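Two-component system sensor histidine kinase (Bacteroides thetaiotaomicron, PDB 3OTT) probably senses saccharides through this extracellular beta-propeller and beta-sandwich portion and relays the signal by histidine autophosphorylation to DNA-binding transcription control. Local coordinates at residues I15-E20 and Y298-S303. Sequence-based numbering, arbitrary orientation.
Sequences IYLGAE and YGISLS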
loop_
_atom_site.group_PDB
_atom_site.type_symbol
_atom_site.label_atom_id
_atom_site.label_comp_id
_atom_site.label_asym_id
_atom_site.label_seq_id
_atom_site.Cartn_x
_atom_site.Cartn_y
_atom_site.Cartn_z
ATOM N N ILE B 15 31.833 -8.049 16.144
ATOM C CA ILE B 15 32.518 -7.421 15.019
ATOM C C ILE B 15 33.334 -6.174 15.503
ATOM O O ILE B 15 32.802 -5.312 16.221
ATOM C CB ILE B 15 31.443 -6.984 13.956
ATOM C CG1 ILE B 15 30.688 -8.227 13.402
ATOM C CG2 ILE B 15 32.094 -6.100 12.912
ATOM C CD1 ILE B 15 29.261 -7.927 12.950
ATOM N N TYR B 16 34.605 -6.120 15.136
ATOM C CA TYR B 16 35.577 -5.072 15.540
ATOM C C TYR B 16 36.074 -4.341 14.304
ATOM O O TYR B 16 36.288 -4.933 13.242
ATOM C CB TYR B 16 36.772 -5.704 16.286
ATOM C CG TYR B 16 36.239 -6.432 17.489
ATOM C CD1 TYR B 16 35.846 -5.706 18.621
ATOM C CD2 TYR B 16 35.992 -7.820 17.458
ATOM C CE1 TYR B 16 35.287 -6.332 19.741
ATOM C CE2 TYR B 16 35.401 -8.466 18.597
ATOM C CZ TYR B 16 35.061 -7.669 19.750
ATOM O OH TYR B 16 34.487 -8.203 20.889
ATOM N N LEU B 17 36.284 -3.051 14.458
ATOM C CA LEU B 17 36.611 -2.203 13.348
ATOM C C LEU B 17 38.116 -2.009 13.272
ATOM O O LEU B 17 38.809 -2.086 14.284
ATOM C CB LEU B 17 35.926 -0.838 13.503
ATOM C CG LEU B 17 34.410 -0.861 13.667
ATOM C CD1 LEU B 17 33.905 0.516 14.034
ATOM C CD2 LEU B 17 33.700 -1.407 12.434
ATOM N N GLY B 18 38.622 -1.708 12.083
ATOM C CA GLY B 18 40.050 -1.397 11.954
ATOM C C GLY B 18 40.316 0.044 12.342
ATOM O O GLY B 18 39.458 0.690 12.952
ATOM N N ALA B 19 41.501 0.532 11.996
ATOM C CA ALA B 19 41.870 1.931 12.133
ATOM C C ALA B 19 41.714 2.548 13.547
ATOM O O ALA B 19 41.362 3.736 13.649
ATOM C CB ALA B 19 41.097 2.786 11.060
ATOM N N GLU B 20 41.962 1.762 14.603
ATOM C CA GLU B 20 41.721 2.166 16.017
ATOM C C GLU B 20 40.315 2.718 16.399
ATOM O O GLU B 20 40.110 3.236 17.515
ATOM C CB GLU B 20 42.805 3.103 16.574
ATOM C CG GLU B 20 42.814 3.155 18.169
ATOM C CD GLU B 20 43.961 2.330 18.863
ATOM O OE1 GLU B 20 45.007 2.009 18.224
ATOM O OE2 GLU B 20 43.813 2.022 20.078
ATOM N N TYR B 298 32.999 -0.692 22.682
ATOM C CA TYR B 298 34.057 -1.491 22.111
ATOM C C TYR B 298 33.530 -2.527 21.097
ATOM O O TYR B 298 33.264 -3.688 21.451
ATOM C CB TYR B 298 34.948 -2.085 23.216
ATOM C CG TYR B 298 36.154 -2.894 22.704
ATOM C CD1 TYR B 298 37.227 -2.276 22.075
ATOM C CD2 TYR B 298 36.188 -4.286 22.848
ATOM C CE1 TYR B 298 38.292 -3.029 21.580
ATOM C CE2 TYR B 298 37.253 -5.029 22.398
ATOM C CZ TYR B 298 38.291 -4.398 21.766
ATOM O OH TYR B 298 39.324 -5.156 21.325
ATOM N N GLY B 299 33.406 -2.127 19.832
ATOM C CA GLY B 299 32.916 -3.037 18.793
ATOM C C GLY B 299 31.384 -3.121 18.687
ATOM O O GLY B 299 30.637 -2.360 19.335
ATOM N N ILE B 300 30.931 -4.148 17.984
ATOM C CA ILE B 300 29.556 -4.366 17.602
ATOM C C ILE B 300 29.189 -5.768 17.984
ATOM O O ILE B 300 29.948 -6.690 17.783
ATOM C CB ILE B 300 29.435 -4.232 16.058
ATOM C CG1 ILE B 300 29.531 -2.787 15.657
ATOM C CG2 ILE B 300 28.157 -4.861 15.487
ATOM C CD1 ILE B 300 29.985 -2.596 14.211
ATOM N N SER B 301 27.997 -5.921 18.531
ATOM C CA SER B 301 27.445 -7.199 18.828
ATOM C C SER B 301 26.260 -7.379 17.917
ATOM O O SER B 301 25.348 -6.518 17.841
ATOM C CB SER B 301 27.004 -7.231 20.299
ATOM O OG SER B 301 27.979 -7.807 21.147
ATOM N N LEU B 302 26.254 -8.471 17.172
ATOM C CA LEU B 302 25.183 -8.653 16.186
ATOM C C LEU B 302 24.342 -9.807 16.671
ATOM O O LEU B 302 24.866 -10.877 16.956
ATOM C CB LEU B 302 25.782 -8.975 14.816
ATOM C CG LEU B 302 24.869 -9.634 13.754
ATOM C CD1 LEU B 302 23.629 -8.821 13.506
ATOM C CD2 LEU B 302 25.641 -9.842 12.408
ATOM N N SER B 303 23.042 -9.617 16.746
ATOM C CA SER B 303 22.175 -10.702 17.181
ATOM C C SER B 303 21.290 -11.156 15.980
ATOM O O SER B 303 20.370 -10.458 15.546
ATOM C CB SER B 303 21.361 -10.214 18.402
ATOM O OG SER B 303 20.268 -11.051 18.684
#
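I15 and I300 face each other on neighbouring antiparallel strands, their CB atoms 4.0 Å apart and their side chains on the same face of the sheet. With CG1 of I15 anti to its own carbonyl carbon (chi1 -63°), the CD1 tip runs on along the partner strand, meeting CG2 of I300 and lying 4.1 Å from CB of L302. At the other end of this apolar row, CD2 of L17 reaches CD1 of I300 more loosely.

The two isoleucines form a hydrogen-bonded pair: I15 N donates to I300 O and I300 N to I15 O, both at 2.8 Å. One residue before I300, the chain passes through G299 with a positive phi of 85°, and its CA packs against I15 O and, obliquely, the Y16 ring; with no side chain at G299, the Y16 ring can lie against its CA.

On the opposite side of the backbone from the isoleucine side chains, Y16 brings CE1 to 3.6 Å from CE2 of Y298. CD1 of Y16 lies over one face of the Y298 ring, near its rim, and the ring planes are inclined at 42°. At the polar edge, Y16 OH hydrogen-bonds T277 OG1, which also bonds Y298 O, tying the end of the tyrosine to the backbone of its aromatic neighbour.

Strand 13-15 thus completes a four-stranded blade begun by 281-286, 292-296 and 300-303, the N-terminal strand closing a propeller ring in the Velcro manner of beta-propellers. W293 of strand 292-296 touches I15, I300 and L302, while V24 of strand 24-29 and T51 of strand 51-53 bring the following blade against the isoleucine-bearing face.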